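Local coordinates for protein amine Dehydrogenase (Pseudomonas putida, PDB 1JMX) that carries two covalently bound c-type hemes and probably transfers electrons as the alpha subunit of a quinohemoprotein amine dehydrogenase, at residues Gly311-Ala317 with Arg347-Gly352; Gly318-Glu323 with Leu334-Ala339; Ala342-Gln346 with Gly399-Asn403; Ala360-Val365 with Leu407-Leu412. All coordinates share one frame; numbering follows the deposited sequence.

Contact 1 of 4, residues Gly311-Ala317 with Arg347-Gly352; sequences GKPDLGA and REVAVG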
loop_
_atom_site.group_PDB
_atom_site.type_symbol
_atom_site.label_atom_id
_atom_site.label_comp_id
_atom_site.label_asym_id
_atom_site.label_seq_id
_atom_site.Cartn_x
_atom_site.Cartn_y
_atom_site.Cartn_z
ATOM N N GLY A 311 -34.829 22.654 -32.004
ATOM C CA GLY A 311 -34.931 22.022 -33.297
ATOM C C GLY A 311 -35.617 20.688 -33.197
ATOM O O GLY A 311 -36.173 20.316 -32.160
ATOM N N LYS A 312 -35.575 19.959 -34.300
ATOM C CA LYS A 312 -36.203 18.659 -34.357
ATOM C C LYS A 312 -35.130 17.586 -34.262
ATOM O O LYS A 312 -34.102 17.655 -34.947
ATOM C CB LYS A 312 -36.989 18.529 -35.665
ATOM C CG LYS A 312 -37.754 17.233 -35.807
ATOM C CD LYS A 312 -37.573 16.666 -37.211
ATOM C CE LYS A 312 -36.090 16.404 -37.520
ATOM N NZ LYS A 312 -35.880 15.682 -38.821
ATOM N N PRO A 313 -35.340 16.596 -33.382
ATOM C CA PRO A 313 -34.390 15.497 -33.191
ATOM C C PRO A 313 -34.372 14.504 -34.346
ATOM O O PRO A 313 -35.425 14.023 -34.791
ATOM C CB PRO A 313 -34.910 14.803 -31.924
ATOM C CG PRO A 313 -35.708 15.854 -31.227
ATOM C CD PRO A 313 -36.404 16.545 -32.365
ATOM N N ASP A 314 -33.183 14.265 -34.886
ATOM C CA ASP A 314 -33.037 13.267 -35.920
ATOM C C ASP A 314 -32.031 12.281 -35.355
ATOM O O ASP A 314 -30.908 12.655 -35.004
ATOM C CB ASP A 314 -32.527 13.844 -37.231
ATOM C CG ASP A 314 -32.600 12.828 -38.373
ATOM O OD1 ASP A 314 -31.981 13.062 -39.434
ATOM O OD2 ASP A 314 -33.278 11.783 -38.210
ATOM N N LEU A 315 -32.458 11.028 -35.232
ATOM C CA LEU A 315 -31.606 9.981 -34.685
ATOM C C LEU A 315 -30.928 9.096 -35.724
ATOM O O LEU A 315 -30.415 8.037 -35.375
ATOM C CB LEU A 315 -32.404 9.109 -33.718
ATOM C CG LEU A 315 -33.178 9.820 -32.609
ATOM C CD1 LEU A 315 -33.711 8.770 -31.640
ATOM C CD2 LEU A 315 -32.288 10.836 -31.888
ATOM N N GLY A 316 -30.942 9.511 -36.989
ATOM C CA GLY A 316 -30.301 8.734 -38.042
ATOM C C GLY A 316 -31.154 7.721 -38.798
ATOM O O GLY A 316 -32.285 7.420 -38.418
ATOM N N ALA A 317 -30.570 7.159 -39.856
ATOM C CA ALA A 317 -31.224 6.171 -40.721
ATOM C C ALA A 317 -31.783 4.911 -40.050
ATOM O O ALA A 317 -31.057 4.155 -39.426
ATOM C CB ALA A 317 -30.270 5.771 -41.846
ATOM N N ARG A 347 -25.123 6.220 -35.241
ATOM C CA ARG A 347 -25.925 7.260 -35.884
ATOM C C ARG A 347 -25.564 8.620 -35.316
ATOM O O ARG A 347 -25.451 8.782 -34.099
ATOM C CB ARG A 347 -27.412 7.003 -35.643
ATOM C CG ARG A 347 -27.907 5.720 -36.273
ATOM C CD ARG A 347 -27.887 5.830 -37.790
ATOM N NE ARG A 347 -27.741 4.533 -38.441
ATOM C CZ ARG A 347 -28.576 3.508 -38.303
ATOM N NH1 ARG A 347 -29.653 3.598 -37.535
ATOM N NH2 ARG A 347 -28.312 2.371 -38.919
ATOM N N GLU A 348 -25.336 9.592 -36.189
ATOM C CA GLU A 348 -25.019 10.912 -35.697
ATOM C C GLU A 348 -26.327 11.545 -35.295
ATOM O O GLU A 348 -27.155 11.857 -36.144
ATOM C CB GLU A 348 -24.316 11.757 -36.752
ATOM C CG GLU A 348 -22.953 12.299 -36.290
ATOM C CD GLU A 348 -23.032 13.225 -35.058
ATOM O OE1 GLU A 348 -23.669 12.860 -34.029
ATOM O OE2 GLU A 348 -22.429 14.327 -35.112
ATOM N N VAL A 349 -26.545 11.643 -33.987
ATOM C CA VAL A 349 -27.764 12.239 -33.441
ATOM C C VAL A 349 -27.717 13.759 -33.584
ATOM O O VAL A 349 -26.639 14.355 -33.594
ATOM C CB VAL A 349 -27.947 11.855 -31.950
ATOM C CG1 VAL A 349 -29.195 12.487 -31.375
ATOM C CG2 VAL A 349 -28.030 10.340 -31.812
ATOM N N ALA A 350 -28.888 14.377 -33.726
ATOM C CA ALA A 350 -28.982 15.826 -33.866
ATOM C C ALA A 350 -30.303 16.391 -33.366
ATOM O O ALA A 350 -31.326 15.703 -33.356
ATOM C CB ALA A 350 -28.775 16.227 -35.320
ATOM N N VAL A 351 -30.250 17.626 -32.873
ATOM C CA VAL A 351 -31.437 18.335 -32.412
ATOM C C VAL A 351 -31.339 19.650 -33.173
ATOM O O VAL A 351 -30.657 20.588 -32.745
ATOM C CB VAL A 351 -31.431 18.591 -30.898
ATOM C CG1 VAL A 351 -32.753 19.236 -30.480
ATOM C CG2 VAL A 351 -31.218 17.281 -30.142
ATOM N N GLY A 352 -31.995 19.696 -34.327
ATOM C CA GLY A 352 -31.915 20.872 -35.172
ATOM C C GLY A 352 -30.589 20.701 -35.891
ATOM O O GLY A 352 -30.346 19.649 -36.503
#

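Contact 2 of 4, residues Gly318-Glu323 with Leu334-Ala339; sequences GVEVTE and LKARAA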
loop_
_atom_site.group_PDB
_atom_site.type_symbol
_atom_site.label_atom_id
_atom_site.label_comp_id
_atom_site.label_asym_id
_atom_site.label_seq_id
_atom_site.Cartn_x
_atom_site.Cartn_y
_atom_site.Cartn_z
ATOM N N GLY A 318 -33.075 4.660 -40.227
ATOM C CA GLY A 318 -33.677 3.472 -39.650
ATOM C C GLY A 318 -34.250 3.659 -38.266
ATOM O O GLY A 318 -34.881 2.748 -37.718
ATOM N N VAL A 319 -34.050 4.846 -37.699
ATOM C CA VAL A 319 -34.557 5.142 -36.365
ATOM C C VAL A 319 -35.676 6.174 -36.480
ATOM O O VAL A 319 -35.499 7.241 -37.071
ATOM C CB VAL A 319 -33.425 5.643 -35.436
ATOM C CG1 VAL A 319 -33.935 5.787 -34.003
ATOM C CG2 VAL A 319 -32.250 4.679 -35.490
ATOM N N GLU A 320 -36.818 5.849 -35.884
ATOM C CA GLU A 320 -38.007 6.696 -35.928
ATOM C C GLU A 320 -38.395 7.332 -34.594
ATOM O O GLU A 320 -38.544 6.633 -33.590
ATOM C CB GLU A 320 -39.191 5.869 -36.442
ATOM C CG GLU A 320 -40.501 6.645 -36.530
ATOM C CD GLU A 320 -41.688 5.777 -36.942
ATOM O OE1 GLU A 320 -41.644 4.544 -36.710
ATOM O OE2 GLU A 320 -42.673 6.338 -37.486
ATOM N N VAL A 321 -38.574 8.653 -34.592
ATOM C CA VAL A 321 -38.986 9.367 -33.381
ATOM C C VAL A 321 -40.513 9.331 -33.373
ATOM O O VAL A 321 -41.163 10.093 -34.090
ATOM C CB VAL A 321 -38.500 10.830 -33.397
ATOM C CG1 VAL A 321 -38.862 11.512 -32.092
ATOM C CG2 VAL A 321 -36.996 10.880 -33.639
ATOM N N THR A 322 -41.080 8.440 -32.567
ATOM C CA THR A 322 -42.533 8.269 -32.508
ATOM C C THR A 322 -43.356 9.189 -31.598
ATOM O O THR A 322 -44.555 9.355 -31.832
ATOM C CB THR A 322 -42.913 6.795 -32.191
ATOM O OG1 THR A 322 -42.714 6.524 -30.798
ATOM C CG2 THR A 322 -42.053 5.846 -32.994
ATOM N N GLU A 323 -42.740 9.769 -30.566
ATOM C CA GLU A 323 -43.469 10.651 -29.641
ATOM C C GLU A 323 -42.509 11.443 -28.750
ATOM O O GLU A 323 -41.887 10.871 -27.854
ATOM C CB GLU A 323 -44.414 9.820 -28.745
ATOM C CG GLU A 323 -45.895 10.249 -28.777
ATOM C CD GLU A 323 -46.371 11.002 -27.516
ATOM O OE1 GLU A 323 -46.173 12.241 -27.417
ATOM O OE2 GLU A 323 -46.992 10.356 -26.636
ATOM N N LEU A 334 -38.011 11.398 -25.698
ATOM C CA LEU A 334 -38.771 10.903 -26.828
ATOM C C LEU A 334 -38.890 9.398 -26.872
ATOM O O LEU A 334 -38.180 8.670 -26.175
ATOM C CB LEU A 334 -38.176 11.431 -28.140
ATOM C CG LEU A 334 -36.663 11.303 -28.360
ATOM C CD1 LEU A 334 -36.316 9.941 -28.966
ATOM C CD2 LEU A 334 -36.201 12.415 -29.288
ATOM N N LYS A 335 -39.863 8.940 -27.641
ATOM C CA LYS A 335 -40.075 7.519 -27.817
ATOM C C LYS A 335 -39.516 7.276 -29.202
ATOM O O LYS A 335 -39.767 8.060 -30.120
ATOM C CB LYS A 335 -41.564 7.187 -27.795
ATOM C CG LYS A 335 -41.835 5.729 -27.537
ATOM C CD LYS A 335 -41.627 5.401 -26.069
ATOM C CE LYS A 335 -42.704 6.063 -25.199
ATOM N NZ LYS A 335 -42.569 5.706 -23.748
ATOM N N ALA A 336 -38.702 6.241 -29.346
ATOM C CA ALA A 336 -38.125 5.951 -30.644
ATOM C C ALA A 336 -38.373 4.509 -30.998
ATOM O O ALA A 336 -38.667 3.682 -30.131
ATOM C CB ALA A 336 -36.639 6.245 -30.647
ATOM N N ARG A 337 -38.244 4.212 -32.281
ATOM C CA ARG A 337 -38.454 2.862 -32.770
ATOM C C ARG A 337 -37.511 2.648 -33.926
ATOM O O ARG A 337 -37.449 3.467 -34.824
ATOM C CB ARG A 337 -39.898 2.686 -33.259
ATOM C CG ARG A 337 -40.278 1.251 -33.591
ATOM C CD ARG A 337 -41.681 1.175 -34.190
ATOM N NE ARG A 337 -42.654 1.947 -33.411
ATOM C CZ ARG A 337 -43.450 2.887 -33.925
ATOM N NH1 ARG A 337 -43.403 3.176 -35.223
ATOM N NH2 ARG A 337 -44.288 3.552 -33.138
ATOM N N ALA A 338 -36.744 1.566 -33.869
ATOM C CA ALA A 338 -35.815 1.230 -34.941
ATOM C C ALA A 338 -36.474 0.120 -35.750
ATOM O O ALA A 338 -37.140 -0.756 -35.189
ATOM C CB ALA A 338 -34.482 0.754 -34.369
ATOM N N ALA A 339 -36.345 0.195 -37.070
ATOM C CA ALA A 339 -36.928 -0.816 -37.946
ATOM C C ALA A 339 -36.140 -2.094 -37.763
ATOM O O ALA A 339 -34.947 -2.047 -37.445
ATOM C CB ALA A 339 -36.854 -0.360 -39.399
#

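Contact 3 of 4, residues Ala342-Gln346 with Gly399-Asn403; sequences AKPGQ and GKDAN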
loop_
_atom_site.group_PDB
_atom_site.type_symbol
_atom_site.label_atom_id
_atom_site.label_comp_id
_atom_site.label_asym_id
_atom_site.label_seq_id
_atom_site.Cartn_x
_atom_site.Cartn_y
_atom_site.Cartn_z
ATOM N N ALA A 342 -33.327 -1.782 -39.905
ATOM C CA ALA A 342 -32.313 -0.751 -39.657
ATOM C C ALA A 342 -30.924 -1.375 -39.587
ATOM O O ALA A 342 -30.703 -2.315 -38.818
ATOM C CB ALA A 342 -32.625 0.003 -38.364
ATOM N N LYS A 343 -30.015 -0.900 -40.436
ATOM C CA LYS A 343 -28.647 -1.417 -40.476
ATOM C C LYS A 343 -27.883 -1.102 -39.199
ATOM O O LYS A 343 -27.944 0.012 -38.683
ATOM C CB LYS A 343 -27.885 -0.847 -41.676
ATOM C CG LYS A 343 -28.223 -1.489 -43.022
ATOM C CD LYS A 343 -27.764 -2.957 -43.085
ATOM C CE LYS A 343 -28.003 -3.582 -44.472
ATOM N NZ LYS A 343 -27.147 -2.979 -45.548
ATOM N N PRO A 344 -27.136 -2.082 -38.679
ATOM C CA PRO A 344 -26.359 -1.885 -37.453
ATOM C C PRO A 344 -25.216 -0.880 -37.657
ATOM O O PRO A 344 -24.534 -0.908 -38.676
ATOM C CB PRO A 344 -25.836 -3.291 -37.161
ATOM C CG PRO A 344 -25.663 -3.876 -38.529
ATOM C CD PRO A 344 -26.942 -3.443 -39.211
ATOM N N GLY A 345 -25.046 0.035 -36.708
ATOM C CA GLY A 345 -23.986 1.023 -36.806
ATOM C C GLY A 345 -24.306 2.256 -35.988
ATOM O O GLY A 345 -25.416 2.395 -35.469
ATOM N N GLN A 346 -23.339 3.161 -35.879
ATOM C CA GLN A 346 -23.537 4.382 -35.111
ATOM C C GLN A 346 -24.315 5.426 -35.929
ATOM O O GLN A 346 -24.187 5.510 -37.151
ATOM C CB GLN A 346 -22.188 4.957 -34.630
ATOM C CG GLN A 346 -21.357 4.049 -33.693
ATOM C CD GLN A 346 -21.688 4.199 -32.192
ATOM O OE1 GLN A 346 -22.359 5.151 -31.768
ATOM N NE2 GLN A 346 -21.198 3.254 -31.383
ATOM N N GLY A 399 -20.696 -5.614 -30.985
ATOM C CA GLY A 399 -21.247 -6.309 -32.129
ATOM C C GLY A 399 -20.487 -5.863 -33.354
ATOM O O GLY A 399 -19.316 -5.482 -33.271
ATOM N N LYS A 400 -21.143 -5.916 -34.500
ATOM C CA LYS A 400 -20.515 -5.492 -35.736
ATOM C C LYS A 400 -21.501 -4.670 -36.524
ATOM O O LYS A 400 -22.699 -4.959 -36.525
ATOM C CB LYS A 400 -20.059 -6.697 -36.565
ATOM C CG LYS A 400 -18.781 -7.347 -36.059
ATOM C CD LYS A 400 -18.202 -8.268 -37.107
ATOM C CE LYS A 400 -16.795 -8.737 -36.725
ATOM N NZ LYS A 400 -16.772 -9.578 -35.498
ATOM N N ASP A 401 -21.009 -3.616 -37.159
ATOM C CA ASP A 401 -21.886 -2.777 -37.951
ATOM C C ASP A 401 -22.058 -3.333 -39.375
ATOM O O ASP A 401 -21.531 -4.416 -39.700
ATOM C CB ASP A 401 -21.386 -1.331 -37.956
ATOM C CG ASP A 401 -20.021 -1.181 -38.568
ATOM O OD1 ASP A 401 -19.492 -2.144 -39.154
ATOM O OD2 ASP A 401 -19.480 -0.066 -38.477
ATOM N N ALA A 402 -22.801 -2.597 -40.205
ATOM C CA ALA A 402 -23.069 -2.990 -41.590
ATOM C C ALA A 402 -21.790 -3.165 -42.404
ATOM O O ALA A 402 -21.771 -3.909 -43.388
ATOM C CB ALA A 402 -23.974 -1.975 -42.251
ATOM N N ASN A 403 -20.722 -2.491 -41.978
ATOM C CA ASN A 403 -19.431 -2.577 -42.654
ATOM C C ASN A 403 -18.512 -3.675 -42.104
ATOM O O ASN A 403 -17.328 -3.723 -42.448
ATOM C CB ASN A 403 -18.714 -1.227 -42.601
ATOM C CG ASN A 403 -19.403 -0.172 -43.443
ATOM O OD1 ASN A 403 -20.178 -0.500 -44.351
ATOM N ND2 ASN A 403 -19.130 1.100 -43.154
#

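Contact 4 of 4, residues Ala360-Val365 with Leu407-Leu412; sequences AVYDKV and LRIGYL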
loop_
_atom_site.group_PDB
_atom_site.type_symbol
_atom_site.label_atom_id
_atom_site.label_comp_id
_atom_site.label_asym_id
_atom_site.label_seq_id
_atom_site.Cartn_x
_atom_site.Cartn_y
_atom_site.Cartn_z
ATOM N N ALA A 360 -25.894 3.917 -31.117
ATOM C CA ALA A 360 -25.574 2.622 -31.700
ATOM C C ALA A 360 -26.837 1.837 -31.978
ATOM O O ALA A 360 -27.636 1.597 -31.078
ATOM C CB ALA A 360 -24.671 1.828 -30.771
ATOM N N VAL A 361 -27.057 1.520 -33.247
ATOM C CA VAL A 361 -28.206 0.722 -33.643
ATOM C C VAL A 361 -27.582 -0.642 -33.828
ATOM O O VAL A 361 -26.571 -0.758 -34.509
ATOM C CB VAL A 361 -28.799 1.189 -34.984
ATOM C CG1 VAL A 361 -29.928 0.250 -35.418
ATOM C CG2 VAL A 361 -29.316 2.591 -34.845
ATOM N N TYR A 362 -28.135 -1.668 -33.196
ATOM C CA TYR A 362 -27.543 -2.986 -33.338
ATOM C C TYR A 362 -28.569 -4.072 -33.572
ATOM O O TYR A 362 -29.743 -3.912 -33.242
ATOM C CB TYR A 362 -26.694 -3.325 -32.105
ATOM C CG TYR A 362 -27.496 -3.665 -30.867
ATOM C CD1 TYR A 362 -27.666 -4.993 -30.472
ATOM C CD2 TYR A 362 -28.081 -2.664 -30.087
ATOM C CE1 TYR A 362 -28.395 -5.321 -29.333
ATOM C CE2 TYR A 362 -28.815 -2.981 -28.939
ATOM C CZ TYR A 362 -28.964 -4.314 -28.574
ATOM O OH TYR A 362 -29.673 -4.647 -27.450
ATOM N N ASP A 363 -28.098 -5.190 -34.122
ATOM C CA ASP A 363 -28.962 -6.334 -34.394
ATOM C C ASP A 363 -28.767 -7.466 -33.394
ATOM O O ASP A 363 -29.742 -7.993 -32.854
ATOM C CB ASP A 363 -28.810 -6.834 -35.851
ATOM C CG ASP A 363 -27.353 -7.027 -36.290
ATOM O OD1 ASP A 363 -26.403 -6.744 -35.513
ATOM O OD2 ASP A 363 -27.166 -7.478 -37.445
ATOM N N LYS A 364 -27.508 -7.784 -33.105
ATOM C CA LYS A 364 -27.168 -8.852 -32.173
ATOM C C LYS A 364 -25.852 -8.584 -31.452
ATOM O O LYS A 364 -24.930 -7.989 -32.013
ATOM C CB LYS A 364 -27.055 -10.194 -32.908
ATOM C CG LYS A 364 -26.066 -10.199 -34.078
ATOM C CD LYS A 364 -25.264 -11.505 -34.142
ATOM C CE LYS A 364 -24.194 -11.561 -33.037
ATOM N NZ LYS A 364 -23.527 -12.899 -32.929
ATOM N N VAL A 365 -25.770 -9.056 -30.212
ATOM C CA VAL A 365 -24.568 -8.889 -29.412
ATOM C C VAL A 365 -23.656 -10.081 -29.675
ATOM O O VAL A 365 -24.067 -11.243 -29.583
ATOM C CB VAL A 365 -24.878 -8.766 -27.901
ATOM C CG1 VAL A 365 -23.597 -8.511 -27.139
ATOM C CG2 VAL A 365 -25.861 -7.633 -27.649
ATOM N N LEU A 407 -18.494 -2.769 -33.296
ATOM C CA LEU A 407 -19.428 -1.744 -32.870
ATOM C C LEU A 407 -19.618 -1.857 -31.360
ATOM O O LEU A 407 -20.005 -2.913 -30.869
ATOM C CB LEU A 407 -20.772 -2.008 -33.563
ATOM C CG LEU A 407 -21.903 -1.002 -33.816
ATOM C CD1 LEU A 407 -23.231 -1.716 -33.545
ATOM C CD2 LEU A 407 -21.792 0.254 -32.978
ATOM N N ARG A 408 -19.281 -0.806 -30.618
ATOM C CA ARG A 408 -19.503 -0.834 -29.178
ATOM C C ARG A 408 -20.951 -0.381 -28.985
ATOM O O ARG A 408 -21.305 0.751 -29.314
ATOM C CB ARG A 408 -18.546 0.097 -28.424
ATOM C CG ARG A 408 -18.711 -0.012 -26.893
ATOM C CD ARG A 408 -17.668 0.790 -26.126
ATOM N NE ARG A 408 -18.244 1.910 -25.376
ATOM C CZ ARG A 408 -18.712 1.832 -24.132
ATOM N NH1 ARG A 408 -18.683 0.682 -23.475
ATOM N NH2 ARG A 408 -19.238 2.898 -23.544
ATOM N N ILE A 409 -21.796 -1.306 -28.544
ATOM C CA ILE A 409 -23.200 -1.020 -28.319
ATOM C C ILE A 409 -23.359 -0.120 -27.101
ATOM O O ILE A 409 -23.919 0.972 -27.197
ATOM C CB ILE A 409 -24.028 -2.328 -28.113
ATOM C CG1 ILE A 409 -24.230 -3.075 -29.440
ATOM C CG2 ILE A 409 -25.401 -2.005 -27.562
ATOM C CD1 ILE A 409 -22.988 -3.556 -30.103
ATOM N N GLY A 410 -22.870 -0.593 -25.957
ATOM C CA GLY A 410 -22.969 0.170 -24.727
ATOM C C GLY A 410 -23.020 -0.770 -23.545
ATOM O O GLY A 410 -22.563 -1.904 -23.632
ATOM N N TYR A 411 -23.570 -0.302 -22.433
ATOM C CA TYR A 411 -23.677 -1.124 -21.232
ATOM C C TYR A 411 -25.067 -1.741 -21.174
ATOM O O TYR A 411 -26.041 -1.047 -20.880
ATOM C CB TYR A 411 -23.433 -0.276 -19.983
ATOM C CG TYR A 411 -22.022 0.260 -19.855
ATOM C CD1 TYR A 411 -21.792 1.573 -19.441
ATOM C CD2 TYR A 411 -20.917 -0.557 -20.101
ATOM C CE1 TYR A 411 -20.498 2.059 -19.270
ATOM C CE2 TYR A 411 -19.617 -0.083 -19.931
ATOM C CZ TYR A 411 -19.417 1.225 -19.517
ATOM O OH TYR A 411 -18.138 1.709 -19.364
ATOM N N LEU A 412 -25.153 -3.041 -21.455
ATOM C CA LEU A 412 -26.429 -3.753 -21.455
ATOM C C LEU A 412 -26.714 -4.481 -20.152
ATOM O O LEU A 412 -25.801 -4.984 -19.502
ATOM C CB LEU A 412 -26.485 -4.748 -22.620
ATOM C CG LEU A 412 -26.475 -4.182 -24.043
ATOM C CD1 LEU A 412 -26.691 -5.298 -25.044
ATOM C CD2 LEU A 412 -27.565 -3.154 -24.189
#

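Contact 1 of 4, residues Gly311-Ala317 with Arg347-Gly352
Leu-315 and Val-349 lie side by side and point the same way, with Leu-315 CD2 3.5 Å from Val-349 CG1. The CB of Leu-315 starts out away from the partner strand. Setting CG beside the backbone N, anti to the carbonyl carbon (chi1 -52°), brings the end of the chain back. Further along, Pro-313 and Val-351 form a non-hydrogen-bonded pair with both side chains on one face of the sheet, and the next pair, Asp-314 with Ala-350, puts its side chains on the other. Asp-314 N gives to Ala-350 O at 2.8 Å, and Ala-350 N returns the bond to Asp-314 O at 2.9 Å. A third bond runs from Gly-352 N to Lys-312 O. Beyond Asp-314 the regular pairing ends. Arg-347 CB sits 3.2 Å from Leu-315 O, a buried oxygen with no polar partner in the model, and its CD lies against Gly-316 CA, where any CB would clash. Val-349 also packs on Val-289, and Leu-315 on Leu-334 of the hairpin beyond. This is a short antiparallel edge strand, 313-314, bordering 345-351 in the beta fold of domain III, an E-set relative.

Contact 2 of 4, residues Gly318-Glu323 with Leu334-Ala339
Glu-320 and Arg-337 run side by side and point the same way, joined by a salt bridge of 2.7 Å between Glu-320 OE1 and Arg-337 NH1. Carboxylate and guanidinium planes stand 88° apart, so a single oxygen does the work. Beneath them the backbones exchange two bonds, Glu-320 N to Arg-337 O at 2.7 Å and Arg-337 N to Glu-320 O at 2.8 Å. Lys-335 O is the polar atom with most partners: Thr-322 N reaches it at 2.8 Å, while Glu-323 N and Thr-322 OG1 add weak bonds. Lys-335 N in turn gives to Glu-323 O.

The CB of Thr-322 is directed toward the partner strand. With OG1 between the backbone N and the carbonyl carbon (chi1 77°), the hydroxyl faces Lys-335 and CG2 is sent over one face of the Arg-337 guanidinium, 3.2 Å from Arg-337 NH2. A glycine at Thr-322 would probably uncover that face of the guanidinium, leave the arginine freer to turn and cost Lys-335 O its weak hydroxyl bond.

On the other side of the sheet the contact is apolar. Val-321 and Leu-334 cross at about a right angle, Val-321 CG1 lying 4.0 Å from Leu-334 CD2, and Val-319 CG1 comes near Ala-336 CB; Leu-315 packs over Val-321 and Ala-336. Strand 331-338 pairs on its far side with 299-307, through Ile-302 and Ser-300. With Thr-322 and Glu-323 both opposite Lys-335, this is an antiparallel beta hairpin carrying a classic beta bulge.

Contact 3 of 4, residues Ala342-Gln346 with Gly399-Asn403
Pro-344 and Ala-402 join two chain turns through one backbone hydrogen bond, Ala-402 N to Pro-344 O at 2.9 Å, with an N-H...O angle of 146°. No strand pairing accompanies it. The segment 399-403 runs off strand 391-400 into the hairpin turn that leads to strand 406-420 in domain IV, whereas 342-346 leads into strand 345-351 of domain III, so the contact bridges two beta domains at the surface.

The main side-chain contact is made by the proline ring. Pro-344 CB lies 3.6 Å from Lys-400 O, and CG reaches the backbone at Ala-402 N, so the ring covers the peptide groups on both sides of Asp-401. Next to it in the chain, Lys-343, bent at chi2, lays its CD 4.0 Å from Ala-402 CB. This is contact by the aliphatic part of the lysine only. Lys-400 faces away, and its NZ makes a salt bridge with Glu-366.

Asp-401 holds the turn together. A chi1 of 62° folds its CG over the main chain, which turns the carboxylate from domain III and back over its own loop: OD1 accepts from Gln-405 N and, weakly, from Asn-403 N, as in an Asx turn. What faces domain III is therefore the methylene. The backbone angles of Gly-345 would jam any side chain against the preceding carbonyl. Asp-401 CB stands 3.7 Å from Gly-345 CA and 3.3 Å from Pro-344 O.

Contact 4 of 4, residues Ala360-Val365 with Leu407-Leu412
Just past Tyr-362, whose ring rests on Ile-409, comes the shortest polar bond here, within 360-365: Lys-364 N to Asp-363 OD1 at 2.8 Å, met from above the carboxylate plane. No hydrogen bond crosses between the segments. Strands 360-362 and 407-411 instead cross at 101°, their axes 7.2 Å apart at their closest, as the beta sheets of domains III and IV, both E-set relatives, meet in a buried interface.

Tyr-362 does most of the work. Its chi1 of 74°, with CG flanked by N and C of its own residue, sets the ring against Ile-409, which crosses it at about a right angle. Ile-409 CG2 makes a CH-pi contact over one face, 4.1 Å from the ring centroid, while Ile-409 CG1 lies 3.6 Å from Tyr-362 CG. Leu-412 and Tyr-362 run toward each other, Leu-412 CD1 lying obliquely near the phenol end, where OH bonds to Asp-472 OD2. An alanine at Tyr-362 would probably open a gap beside Ile-409 and Leu-412 and leave Asp-472 without its phenol partner.

Nearer the backbone, Leu-407 CD1 touches Tyr-362 CB and also Val-361 O, and its CD2 meets Ala-360 CB at 4.0 Å. Ala-360 CB also lies 3.8 Å from Arg-408 O and from Ile-409 O. Phe-293 backs both Ile-409 and Leu-412. At the far end Val-365 and Leu-412 reach toward each other tip to tip, Val-365 CG2 3.6 Å from Leu-412 CD1.

Contacts 1 and 2 lie wholly within domain III, at the two ends of the strand order of one seven-stranded mixed sheet: 313-314 and 319-327 are its outermost strands, yet they lie close enough to pack. Contact 2 is nested inside the chain loop closed by contact 1, and their centres are 11 Å apart, with Arg-347 touching Val-319 between them. Contacts 3 and 4 tie domain III to domain IV; their segments alternate along the chain and their centres are only 9 Å apart. Strand 345-351 serves both contacts 1 and 3, and pairs with strand 354-362 of contact 4. Together they show one domain stitched up internally and docked on the next, well away from the hemes.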